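Side-chain contacts in aminopentol aminotransferase (Sphingopyxis macrogoltabida, PDB 6HBS), which transfers the amino group of aminopentol (hydrolysed fumonisin B1) to pyruvate, using pyridoxal 5'-phosphate, in the breakdown of fumonisin: residues His146-Pro150 against Trp151-His155; Ala157-Leu160 against Ala161-Val165. All coordinates share one frame; numbering follows the deposited sequence.

Contact 1: residues His146-Pro150 against Trp151-His155. With PLP (pyridoxal-5'-phosphate), chain C.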
# COMPACT_ATOMS: atom_id res chain seq x y z
N HIS A 146 -10.35 6.04 -9.41
CA HIS A 146 -10.21 6.21 -7.98
C HIS A 146 -9.28 5.16 -7.36
O HIS A 146 -9.13 5.11 -6.15
CB HIS A 146 -11.58 6.21 -7.29
CG HIS A 146 -12.40 7.41 -7.63
ND1 HIS A 146 -11.98 8.68 -7.30
CD2 HIS A 146 -13.60 7.53 -8.23
CE1 HIS A 146 -12.90 9.54 -7.71
NE2 HIS A 146 -13.91 8.86 -8.27
N GLY A 147 -8.69 4.31 -8.19
CA GLY A 147 -7.80 3.25 -7.71
C GLY A 147 -8.04 1.98 -8.49
O GLY A 147 -8.78 1.99 -9.50
N ALA A 148 -7.43 0.88 -8.04
CA ALA A 148 -7.56 -0.37 -8.75
C ALA A 148 -8.04 -1.49 -7.82
O ALA A 148 -7.60 -2.64 -7.93
CB ALA A 148 -6.24 -0.71 -9.42
N SER A 149 -8.96 -1.13 -6.92
CA SER A 149 -9.65 -2.10 -6.04
C SER A 149 -10.81 -2.77 -6.80
O SER A 149 -11.27 -2.29 -7.84
CB SER A 149 -10.14 -1.42 -4.76
OG SER A 149 -9.09 -0.71 -4.11
N PRO A 150 -11.37 -3.91 -6.31
CA PRO A 150 -12.49 -4.53 -7.01
C PRO A 150 -13.65 -3.55 -7.25
O PRO A 150 -14.30 -3.64 -8.30
CB PRO A 150 -12.87 -5.72 -6.10
CG PRO A 150 -11.54 -6.06 -5.40
CD PRO A 150 -10.88 -4.70 -5.16
N TRP A 151 -13.90 -2.61 -6.32
CA TRP A 151 -15.06 -1.69 -6.48
C TRP A 151 -14.86 -0.67 -7.60
O TRP A 151 -15.85 -0.07 -8.03
CB TRP A 151 -15.47 -0.97 -5.18
CG TRP A 151 -14.54 0.07 -4.63
CD1 TRP A 151 -13.45 -0.15 -3.83
CD2 TRP A 151 -14.64 1.50 -4.78
NE1 TRP A 151 -12.86 1.04 -3.49
CE2 TRP A 151 -13.57 2.07 -4.04
CE3 TRP A 151 -15.53 2.37 -5.44
CZ2 TRP A 151 -13.36 3.45 -3.95
CZ3 TRP A 151 -15.33 3.73 -5.34
CH2 TRP A 151 -14.25 4.27 -4.62
N ASN A 152 -13.61 -0.40 -8.01
CA ASN A 152 -13.40 0.76 -8.89
C ASN A 152 -12.40 0.50 -10.02
O ASN A 152 -12.23 1.37 -10.85
CB ASN A 152 -13.00 2.01 -8.09
CG ASN A 152 -11.73 1.84 -7.28
OD1 ASN A 152 -11.04 0.82 -7.40
ND2 ASN A 152 -11.43 2.81 -6.42
N THR A 153 -11.75 -0.67 -10.10
CA THR A 153 -10.72 -0.90 -11.14
C THR A 153 -11.37 -0.75 -12.52
O THR A 153 -12.50 -1.23 -12.75
CB THR A 153 -10.02 -2.25 -10.94
OG1 THR A 153 -9.01 -2.41 -11.94
CG2 THR A 153 -10.96 -3.44 -11.04
N PRO A 154 -10.69 -0.07 -13.48
CA PRO A 154 -11.26 0.22 -14.80
C PRO A 154 -11.33 -0.97 -15.76
O PRO A 154 -12.02 -0.88 -16.78
CB PRO A 154 -10.29 1.25 -15.40
CG PRO A 154 -8.94 0.94 -14.73
CD PRO A 154 -9.32 0.50 -13.32
N HIS A 155 -10.60 -2.06 -15.47
CA HIS A 155 -10.68 -3.27 -16.25
C HIS A 155 -11.12 -4.41 -15.33
O HIS A 155 -10.53 -4.63 -14.30
CB HIS A 155 -9.35 -3.61 -16.94
CG HIS A 155 -9.45 -4.94 -17.63
ND1 HIS A 155 -10.15 -5.11 -18.82
CD2 HIS A 155 -9.01 -6.17 -17.26
CE1 HIS A 155 -10.11 -6.39 -19.18
NE2 HIS A 155 -9.41 -7.06 -18.24
N1 PLP C . -7.21 8.33 -7.20
C2 PLP C . -6.70 9.05 -8.22
C2A PLP C . -7.38 10.30 -8.73
C3 PLP C . -5.41 8.66 -8.80
O3 PLP C . -4.86 9.37 -9.81
C4 PLP C . -4.71 7.48 -8.25
C4A PLP C . -3.40 7.12 -8.85
C5 PLP C . -5.42 6.73 -7.17
C6 PLP C . -6.63 7.23 -6.69
C5A PLP C . -4.83 5.48 -6.52
O4P PLP C . -3.52 5.73 -5.95
P PLP C . -2.55 4.45 -5.94
O1P PLP C . -2.18 4.12 -7.32
O2P PLP C . -3.38 3.35 -5.34
O3P PLP C . -1.41 4.97 -5.10
O HOH W 1 -10.77 3.46 -10.46
O HOH W 2 -9.62 1.97 -4.22

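Contact 2: residues Ala157-Leu160 against Ala161-Val165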
# COMPACT_ATOMS: atom_id res chain seq x y z
N ALA A 157 -11.57 -7.88 -15.57
CA ALA A 157 -11.18 -9.33 -15.48
C ALA A 157 -11.10 -9.74 -14.00
O ALA A 157 -10.42 -9.08 -13.20
CB ALA A 157 -9.89 -9.59 -16.19
N GLY A 158 -11.89 -10.76 -13.61
CA GLY A 158 -11.90 -11.27 -12.23
C GLY A 158 -12.73 -10.44 -11.27
O GLY A 158 -12.69 -10.68 -10.06
N ILE A 159 -13.47 -9.45 -11.79
CA ILE A 159 -14.32 -8.60 -10.97
C ILE A 159 -15.78 -9.08 -11.09
O ILE A 159 -16.27 -9.28 -12.16
CB ILE A 159 -14.17 -7.13 -11.39
CG1 ILE A 159 -12.70 -6.68 -11.33
CG2 ILE A 159 -15.09 -6.22 -10.57
CD1 ILE A 159 -12.04 -6.86 -9.98
N LEU A 160 -16.46 -9.23 -9.95
CA LEU A 160 -17.85 -9.67 -9.93
C LEU A 160 -18.76 -8.44 -9.90
O LEU A 160 -18.42 -7.41 -9.31
CB LEU A 160 -18.10 -10.54 -8.69
CG LEU A 160 -17.15 -11.71 -8.47
CD1 LEU A 160 -17.67 -12.62 -7.37
CD2 LEU A 160 -16.93 -12.49 -9.76
N ALA A 161 -19.97 -8.60 -10.45
CA ALA A 161 -21.02 -7.60 -10.35
C ALA A 161 -21.24 -7.21 -8.89
O ALA A 161 -21.46 -6.04 -8.58
CB ALA A 161 -22.30 -8.13 -10.97
N SER A 162 -21.11 -8.18 -7.97
CA SER A 162 -21.36 -7.95 -6.56
C SER A 162 -20.29 -7.02 -5.95
O SER A 162 -20.54 -6.35 -4.95
CB SER A 162 -21.47 -9.26 -5.80
OG SER A 162 -20.25 -10.02 -5.86
N ASP A 163 -19.11 -6.94 -6.56
CA ASP A 163 -18.02 -6.07 -6.03
C ASP A 163 -18.39 -4.57 -6.12
O ASP A 163 -17.79 -3.76 -5.42
CB ASP A 163 -16.71 -6.33 -6.78
CG ASP A 163 -16.08 -7.69 -6.51
OD1 ASP A 163 -16.27 -8.21 -5.40
OD2 ASP A 163 -15.43 -8.25 -7.44
N ARG A 164 -19.31 -4.20 -7.03
CA ARG A 164 -19.64 -2.79 -7.26
C ARG A 164 -21.15 -2.59 -7.48
O ARG A 164 -21.57 -1.59 -8.11
CB ARG A 164 -18.83 -2.25 -8.45
CG ARG A 164 -18.89 -3.15 -9.67
CD ARG A 164 -17.93 -2.66 -10.70
NE ARG A 164 -16.52 -2.69 -10.32
CZ ARG A 164 -15.57 -2.25 -11.14
NH1 ARG A 164 -15.94 -1.75 -12.30
NH2 ARG A 164 -14.29 -2.33 -10.83
N VAL A 165 -21.98 -3.46 -6.90
CA VAL A 165 -23.43 -3.40 -7.12
C VAL A 165 -24.00 -2.13 -6.48
O VAL A 165 -25.02 -1.64 -6.92
CB VAL A 165 -24.14 -4.68 -6.61
CG1 VAL A 165 -24.00 -4.89 -5.10
CG2 VAL A 165 -25.62 -4.71 -7.02
O HOH W 3 -13.35 -9.89 -7.38

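Contact 1: residues His146-Pro150 against Trp151-His155
The carbonyl oxygen of Ser-149 is gripped by two backbone N-H groups. Thr-153 N lies 2.8 Å from Ser-149 O, almost in line with the carbonyl bond but bent at the hydrogen (142°), whereas Asn-152 N, 3.0 Å from Ser-149 O, arrives from above the carbonyl plane in a straighter bond (160°). The second bond makes 149-152 a type I beta turn with Pro-150 at its second position, and Thr-153 N adds an i to i+4 bond. Asn-152 closes the turn: with CG between its own N and carbonyl carbon (chi1 59°), OD1 swings back to Ser-149 N at 2.9 Å, a weak bond. Asn-152 ND2 lies 3.2 Å above the plane of the Trp-151 ring, nearer the ring's margin than its middle. Ser-149 CB meets the same indole obliquely, 3.7 Å from Trp-151 CD1. One water accepts from His-146 N and donates to Gly-147 O and Asn-152 O; another accepts from Asn-152 ND2 and bonds Ser-149 OG. His-146 O, hydrogen-bonded to Thr-122 OG1, comes within 3.3 Å of PLP C6, and His-146 ND1 is bonded to Asp-230 of the cofactor pocket. The turn lies between strands 137-141 and 167-170; Trp-151 packs on Cys-140 of the first strand and on helix 118-133, where its NE1 is hydrogen-bonded to Ser-123 OG, while Thr-153 OG1 bonds Phe-283 O of the second subunit.

Contact 2: residues Ala157-Leu160 against Ala161-Val165
Ile-159 lays its CG2 methyl over one face of the Arg-164 guanidinium, 3.8 Å from Arg-164 NE, and the two side chains cross at about a right angle. The arginine reaches this place through a bend at chi3 (63°), and its NH2 is hydrogen-bonded to carbonyls of the preceding turn, those of Pro-150 and Thr-153. The same Ile-159 CG2 is 3.7 Å from Asp-163 OD2, so one branch touches both charged groups. Asp-163 carries the polar part of the contact. Its OD2 accepts from Leu-160 N at 2.9 Å in a nearly straight bond (164°), the N-H coming in well out of the carboxylate plane, and also takes a water at 2.6 Å that donates to Gly-158 O as well. In return Asp-163 N donates to Leu-160 O at 2.9 Å. Together these two bonds close the turn that runs into the 3-10 segment 161-163. With an alanine here in place of Asp-163, the N-H of Leu-160 would probably be left without its acceptor and the bridging water without one of its mates. Leu-160 CB meanwhile packs 3.6 Å from Ser-162 OG. This surface turn lies in the long loop joining strand 137-141 to strand 167-170, and Ile-159 and Leu-160 pack on Val-127 and Arg-130 of helix 118-133 of the second subunit.

The two contacts follow each other along one loop, and their centres are about 10 Å apart. Arg-164 of contact 2 joins them: its NH2 stands 2.8 Å from Pro-150 O and 2.8 Å from Thr-153 O, both probable hydrogen bonds to carbonyls of contact 1. Ile-159 CG2 adds packing at 3.5 Å from Pro-150 O. Their relation to the cofactor differs. Contact 1 supplies His-146 and Gly-147 to the PLP pocket, and Gly-147 lies about 7 Å from the side chain of Lys-258, probably the cofactor-attachment lysine, as in relatives, whereas the Arg-164 side chain stays about 13 Å from a bound PLP. Both contacts touch the second subunit.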